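Local coordinates for SusD homolog (Bacteroides thetaiotaomicron VPI-5482, PDB 3FDH), which probably binds glycans at the outer membrane of this gut bacterium, as the starch-binding protein SusD does, at residues Y220-L224 with A345-R351; L413-I418 with E446-T450. All coordinates share one frame. Where two conformers were deposited one is given. Residue numbers count along the deposited sequence, not the author numbering.

Contact 1: Y220-L224 with A345-R351; sequences YEKVL and ALCRLNR
Helix packing in the SusD-like fold here combines an aromatic ring and small or branched apolar side chains, with an ion pair at the exposed edge. Residues 220-224 lie within helix 216-228; 345-351 finish helix 335-348 and leave it. Tyr220 and Ala345 come closest, CA to CA 5.0 Å. Ala345 CB lies 3.7 Å from Tyr220 O and 3.9 Å from CD2 of Leu224 (mt), whose CD1 meets Leu346 CD2 at 3.9 Å. Tyr220 (m) points toward the other helix; Arg348 CB lies over its ring, a CH-pi contact 3.6 Å from the centroid, with Tyr220 OH 3.3 Å from Arg348 CD, while the guanidinium pairs with Glu344 and Glu446. Leu349 (mt) reaches Tyr220 CB with CD1 at 3.4 Å. Asn350, at phi 59°, closes a Schellman motif, Arg351 N bonding Leu346 O and Asn350 N bonding Cys347 O, both at 2.8 Å. Arg351 then forms a salt bridge, NH2 to Glu221 OE2 at 2.9 Å. Apolar contact thus joins the helices; the ion pair bounds it.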
loop_
_atom_site.group_PDB
_atom_site.type_symbol
_atom_site.label_atom_id
_atom_site.label_comp_id
_atom_site.label_asym_id
_atom_site.label_seq_id
_atom_site.Cartn_x
_atom_site.Cartn_y
_atom_site.Cartn_z
ATOM N N TYR A 220 12.077 -4.170 17.705
ATOM C CA TYR A 220 11.015 -5.197 17.569
ATOM C C TYR A 220 10.036 -5.090 18.734
ATOM O O TYR A 220 8.800 -5.285 18.581
ATOM C CB TYR A 220 11.546 -6.642 17.488
ATOM C CG TYR A 220 12.527 -6.874 16.367
ATOM C CD1 TYR A 220 12.279 -6.393 15.088
ATOM C CD2 TYR A 220 13.694 -7.597 16.577
ATOM C CE1 TYR A 220 13.197 -6.598 14.047
ATOM C CE2 TYR A 220 14.600 -7.822 15.544
ATOM C CZ TYR A 220 14.352 -7.318 14.277
ATOM O OH TYR A 220 15.256 -7.538 13.247
ATOM N N GLU A 221 10.576 -4.780 19.914
ATOM C CA GLU A 221 9.722 -4.683 21.109
ATOM C C GLU A 221 8.840 -3.438 21.010
ATOM O O GLU A 221 7.695 -3.428 21.458
ATOM C CB GLU A 221 10.567 -4.813 22.386
ATOM C CG GLU A 221 11.127 -6.264 22.487
ATOM C CD GLU A 221 12.217 -6.470 23.523
ATOM O OE1 GLU A 221 12.644 -5.495 24.164
ATOM O OE2 GLU A 221 12.671 -7.627 23.679
ATOM N N LYS A 222 9.367 -2.412 20.379
ATOM C CA LYS A 222 8.576 -1.205 20.164
ATOM C C LYS A 222 7.412 -1.521 19.242
ATOM O O LYS A 222 6.282 -1.100 19.466
ATOM C CB LYS A 222 9.427 -0.080 19.588
ATOM C CG LYS A 222 10.260 0.606 20.655
ATOM C CD LYS A 222 11.362 1.441 20.104
ATOM C CE LYS A 222 10.863 2.481 19.143
ATOM N NZ LYS A 222 12.001 2.978 18.296
ATOM N N VAL A 223 7.697 -2.271 18.194
ATOM C CA VAL A 223 6.669 -2.619 17.216
ATOM C C VAL A 223 5.559 -3.343 17.965
ATOM O O VAL A 223 4.400 -2.986 17.873
ATOM C CB VAL A 223 7.204 -3.505 16.042
ATOM C CG1 VAL A 223 6.038 -4.106 15.241
ATOM C CG2 VAL A 223 8.168 -2.699 15.134
ATOM N N LEU A 224 5.939 -4.297 18.800
ATOM C CA LEU A 224 4.916 -5.056 19.579
ATOM C C LEU A 224 4.086 -4.175 20.508
ATOM O O LEU A 224 2.864 -4.380 20.705
ATOM C CB LEU A 224 5.553 -6.173 20.410
ATOM C CG LEU A 224 6.166 -7.295 19.606
ATOM C CD1 LEU A 224 6.767 -8.311 20.590
ATOM C CD2 LEU A 224 5.096 -7.912 18.691
ATOM N N ALA A 345 7.729 -9.150 13.885
ATOM C CA ALA A 345 8.493 -8.736 15.071
ATOM C C ALA A 345 8.814 -9.936 15.950
ATOM O O ALA A 345 9.942 -10.108 16.407
ATOM C CB ALA A 345 7.737 -7.636 15.874
ATOM N N LEU A 346 7.831 -10.792 16.172
ATOM C CA LEU A 346 8.051 -11.991 17.006
ATOM C C LEU A 346 9.054 -12.930 16.361
ATOM O O LEU A 346 9.992 -13.406 17.000
ATOM C CB LEU A 346 6.726 -12.713 17.312
ATOM C CG LEU A 346 5.790 -11.962 18.286
ATOM C CD1 LEU A 346 4.371 -12.373 18.058
ATOM C CD2 LEU A 346 6.196 -12.106 19.747
ATOM N N CYS A 347 8.904 -13.146 15.069
ATOM C CA CYS A 347 9.853 -13.999 14.351
ATOM C C CYS A 347 11.260 -13.487 14.548
ATOM O O CYS A 347 12.162 -14.196 14.931
ATOM C CB CYS A 347 9.552 -14.005 12.854
ATOM S SG CYS A 347 8.106 -15.010 12.388
ATOM N N ARG A 348 11.450 -12.234 14.239
ATOM C CA ARG A 348 12.793 -11.665 14.340
ATOM C C ARG A 348 13.325 -11.655 15.784
ATOM O O ARG A 348 14.543 -11.582 15.997
ATOM C CB ARG A 348 12.850 -10.288 13.718
ATOM C CG ARG A 348 12.635 -10.334 12.223
ATOM C CD ARG A 348 12.816 -9.004 11.612
ATOM N NE ARG A 348 12.426 -8.983 10.204
ATOM C CZ ARG A 348 13.185 -9.338 9.175
ATOM N NH1 ARG A 348 14.420 -9.772 9.306
ATOM N NH2 ARG A 348 12.677 -9.289 7.971
ATOM N N LEU A 349 12.417 -11.753 16.754
ATOM C CA LEU A 349 12.778 -11.822 18.187
ATOM C C LEU A 349 12.983 -13.272 18.584
ATOM O O LEU A 349 13.243 -13.595 19.743
ATOM C CB LEU A 349 11.724 -11.169 19.108
ATOM C CG LEU A 349 11.804 -9.637 19.183
ATOM C CD1 LEU A 349 10.504 -9.042 19.693
ATOM C CD2 LEU A 349 13.025 -9.221 20.003
ATOM N N ASN A 350 12.908 -14.156 17.609
ATOM C CA ASN A 350 12.999 -15.563 17.947
ATOM C C ASN A 350 11.918 -16.047 18.908
ATOM O O ASN A 350 12.164 -16.921 19.771
ATOM C CB ASN A 350 14.369 -15.910 18.521
ATOM C CG ASN A 350 15.155 -16.777 17.591
ATOM O OD1 ASN A 350 14.831 -16.857 16.405
ATOM N ND2 ASN A 350 16.170 -17.467 18.117
ATOM N N ARG A 351 10.740 -15.439 18.803
ATOM C CA ARG A 351 9.586 -15.857 19.608
ATOM C C ARG A 351 8.472 -16.414 18.742
ATOM O O ARG A 351 8.429 -16.201 17.553
ATOM C CB ARG A 351 9.025 -14.717 20.450
ATOM C CG ARG A 351 10.022 -14.080 21.384
ATOM C CD ARG A 351 9.375 -12.944 22.172
ATOM N NE ARG A 351 10.383 -12.004 22.650
ATOM C CZ ARG A 351 10.092 -10.812 23.153
ATOM N NH1 ARG A 351 8.830 -10.425 23.216
ATOM N NH2 ARG A 351 11.053 -9.993 23.561
#

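Contact 2: L413-I418 with E446-T450; sequences LQETMI and ENFIT
A loop without regular hydrogen bonding can still be seated precisely on a helix if it supplies one large ring. Here residues 413-418 of helix 412-423 receive the irregular segment 446-450, which lies between helices 431-443 and 456-459. Two pairs of CA atoms fix the register, Gln414 with Phe448 at 5.6 Å and Ile418 with Ile449 at 6.1 Å; a helical turn separates Gln414 from Ile418, whereas their partners are adjacent in the loop. Leu413, in the tp rotamer, places CD2 3.8 Å from Phe448 CE2 and 3.9 Å from Glu446 OE2, whose charge is met by Arg348. Gln414 offers its backbone as much as its side chain: CA stands 3.8 Å from the centroid of the Phe448 ring (chi1 m), only 8° off the ring normal, a CH-pi contact, and CG is 3.8 Å from Phe448 CD1. Selenomethionine Met417 runs CG to 4.1 Å from Phe448 CD2, while its selenium end turns away from the loop; its carbonyl O lies 3.7 Å from Ile449 CD1. Ile418 completes the surface, with CG1 3.6 Å from Phe448 O and 4.0 Å from Ile449 CD1. Met441 of helix 431-443 also touches Phe448, so the ring bridges two helices. In the helical SusD-like fold (TPR clan) the loop following helix 431-443 is thus seated on helix 412-423 by shape and apolar contact, a phenyl ring resting on a helix backbone.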
loop_
_atom_site.group_PDB
_atom_site.type_symbol
_atom_site.label_atom_id
_atom_site.label_comp_id
_atom_site.label_asym_id
_atom_site.label_seq_id
_atom_site.Cartn_x
_atom_site.Cartn_y
_atom_site.Cartn_z
ATOM N N LEU A 413 9.969 -16.787 9.795
ATOM C CA LEU A 413 10.026 -15.482 9.139
ATOM C C LEU A 413 9.645 -15.511 7.664
ATOM O O LEU A 413 8.863 -14.687 7.182
ATOM C CB LEU A 413 11.408 -14.835 9.290
ATOM C CG LEU A 413 11.515 -13.419 8.699
ATOM C CD1 LEU A 413 10.523 -12.439 9.325
ATOM C CD2 LEU A 413 12.967 -12.937 8.838
ATOM N N GLN A 414 10.266 -16.444 6.967
ATOM C CA GLN A 414 10.081 -16.602 5.526
ATOM C C GLN A 414 8.615 -16.726 5.211
ATOM O O GLN A 414 8.098 -16.043 4.343
ATOM C CB GLN A 414 10.803 -17.844 5.006
ATOM C CG GLN A 414 10.510 -18.124 3.554
ATOM C CD GLN A 414 11.267 -19.323 3.023
ATOM O OE1 GLN A 414 12.462 -19.259 2.861
ATOM N NE2 GLN A 414 10.559 -20.407 2.713
ATOM N N GLU A 415 7.983 -17.646 5.918
ATOM C CA GLU A 415 6.555 -17.960 5.744
ATOM C C GLU A 415 5.663 -16.770 6.082
ATOM O O GLU A 415 4.690 -16.469 5.390
ATOM C CB GLU A 415 6.153 -19.184 6.548
ATOM C CG GLU A 415 4.701 -19.555 6.351
ATOM C CD GLU A 415 4.298 -19.930 4.891
ATOM O OE1 GLU A 415 5.150 -20.254 4.024
ATOM O OE2 GLU A 415 3.076 -19.932 4.623
ATOM N N THR A 416 6.020 -16.097 7.158
ATOM C CA THR A 416 5.327 -14.898 7.583
ATOM C C THR A 416 5.329 -13.839 6.484
ATOM O O THR A 416 4.308 -13.252 6.183
ATOM C CB THR A 416 5.905 -14.323 8.921
ATOM O OG1 THR A 416 5.687 -15.289 9.974
ATOM C CG2 THR A 416 5.252 -12.918 9.298
HETATM N N MSE A 417 6.451 -13.628 5.821
HETATM C CA MSE A 417 6.509 -12.550 4.869
HETATM C C MSE A 417 5.848 -12.946 3.544
HETATM O O MSE A 417 5.281 -12.088 2.835
HETATM C CB MSE A 417 7.944 -12.137 4.679
HETATM C CG MSE A 417 8.663 -11.694 5.973
HETATM SE SE MSE A 417 7.702 -10.261 6.836
HETATM C CE MSE A 417 7.830 -8.982 5.387
ATOM N N ILE A 418 5.922 -14.246 3.224
ATOM C CA ILE A 418 5.191 -14.790 2.044
ATOM C C ILE A 418 3.690 -14.558 2.244
ATOM O O ILE A 418 2.975 -14.113 1.342
ATOM C CB ILE A 418 5.485 -16.280 1.773
ATOM C CG1 ILE A 418 6.936 -16.434 1.274
ATOM C CG2 ILE A 418 4.533 -16.793 0.712
ATOM C CD1 ILE A 418 7.471 -17.909 1.138
ATOM N N GLU A 446 17.382 -10.529 2.099
ATOM C CA GLU A 446 16.425 -11.621 2.237
ATOM C C GLU A 446 15.692 -11.798 0.908
ATOM O O GLU A 446 15.279 -10.835 0.265
ATOM C CB GLU A 446 15.459 -11.342 3.363
ATOM C CG GLU A 446 16.164 -11.330 4.748
ATOM C CD GLU A 446 15.318 -10.768 5.884
ATOM O OE1 GLU A 446 14.255 -10.158 5.627
ATOM O OE2 GLU A 446 15.760 -10.911 7.051
ATOM N N ASN A 447 15.542 -13.051 0.528
ATOM C CA ASN A 447 14.941 -13.427 -0.754
ATOM C C ASN A 447 13.763 -14.358 -0.482
ATOM O O ASN A 447 13.866 -15.546 -0.768
ATOM C CB ASN A 447 15.948 -14.225 -1.635
ATOM C CG ASN A 447 17.316 -13.516 -1.865
ATOM O OD1 ASN A 447 17.884 -12.853 -0.990
ATOM N ND2 ASN A 447 17.866 -13.720 -3.056
ATOM N N PHE A 448 12.677 -13.845 0.074
ATOM C CA PHE A 448 11.555 -14.695 0.457
ATOM C C PHE A 448 10.466 -14.696 -0.597
ATOM O O PHE A 448 9.797 -15.706 -0.831
ATOM C CB PHE A 448 10.956 -14.281 1.812
ATOM C CG PHE A 448 11.933 -14.296 2.978
ATOM C CD1 PHE A 448 12.913 -15.270 3.082
ATOM C CD2 PHE A 448 11.826 -13.347 4.014
ATOM C CE1 PHE A 448 13.809 -15.276 4.183
ATOM C CE2 PHE A 448 12.681 -13.368 5.098
ATOM C CZ PHE A 448 13.687 -14.318 5.167
ATOM N N ILE A 449 10.341 -13.552 -1.249
ATOM C CA ILE A 449 9.305 -13.329 -2.270
ATOM C C ILE A 449 9.939 -13.451 -3.637
ATOM O O ILE A 449 10.773 -12.663 -4.014
ATOM C CB ILE A 449 8.616 -11.934 -2.148
ATOM C CG1 ILE A 449 8.064 -11.688 -0.743
ATOM C CG2 ILE A 449 7.541 -11.734 -3.251
ATOM C CD1 ILE A 449 7.195 -12.739 -0.258
ATOM N N THR A 450 9.543 -14.470 -4.375
ATOM C CA THR A 450 10.084 -14.682 -5.720
ATOM C C THR A 450 9.367 -13.863 -6.776
ATOM O O THR A 450 8.140 -13.871 -6.870
ATOM C CB THR A 450 9.942 -16.162 -6.142
ATOM O OG1 THR A 450 10.689 -16.978 -5.235
ATOM C CG2 THR A 450 10.492 -16.390 -7.553
#

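Overall arrangement
Contacts 1 and 2 are adjacent contacts in the largely helical SusD-like fold, with centres about 16 Å apart. Contact 1 joins two helices and contact 2 joins a helix to a loop; both are partly buried, but only contact 1 includes exposed touching residues, which form its ion pair. Contact 2 has no salt bridge between its own segments. Helix 335-348 links the two: Cys347 packs on Leu413 and Thr416 of helix 412-423, and Arg348 NH1 forms a salt bridge with Glu446 OE2 at 2.9 Å. Arg348 thus serves both, its aliphatic part on an aromatic ring in contact 1 and its charge on the loop of contact 2.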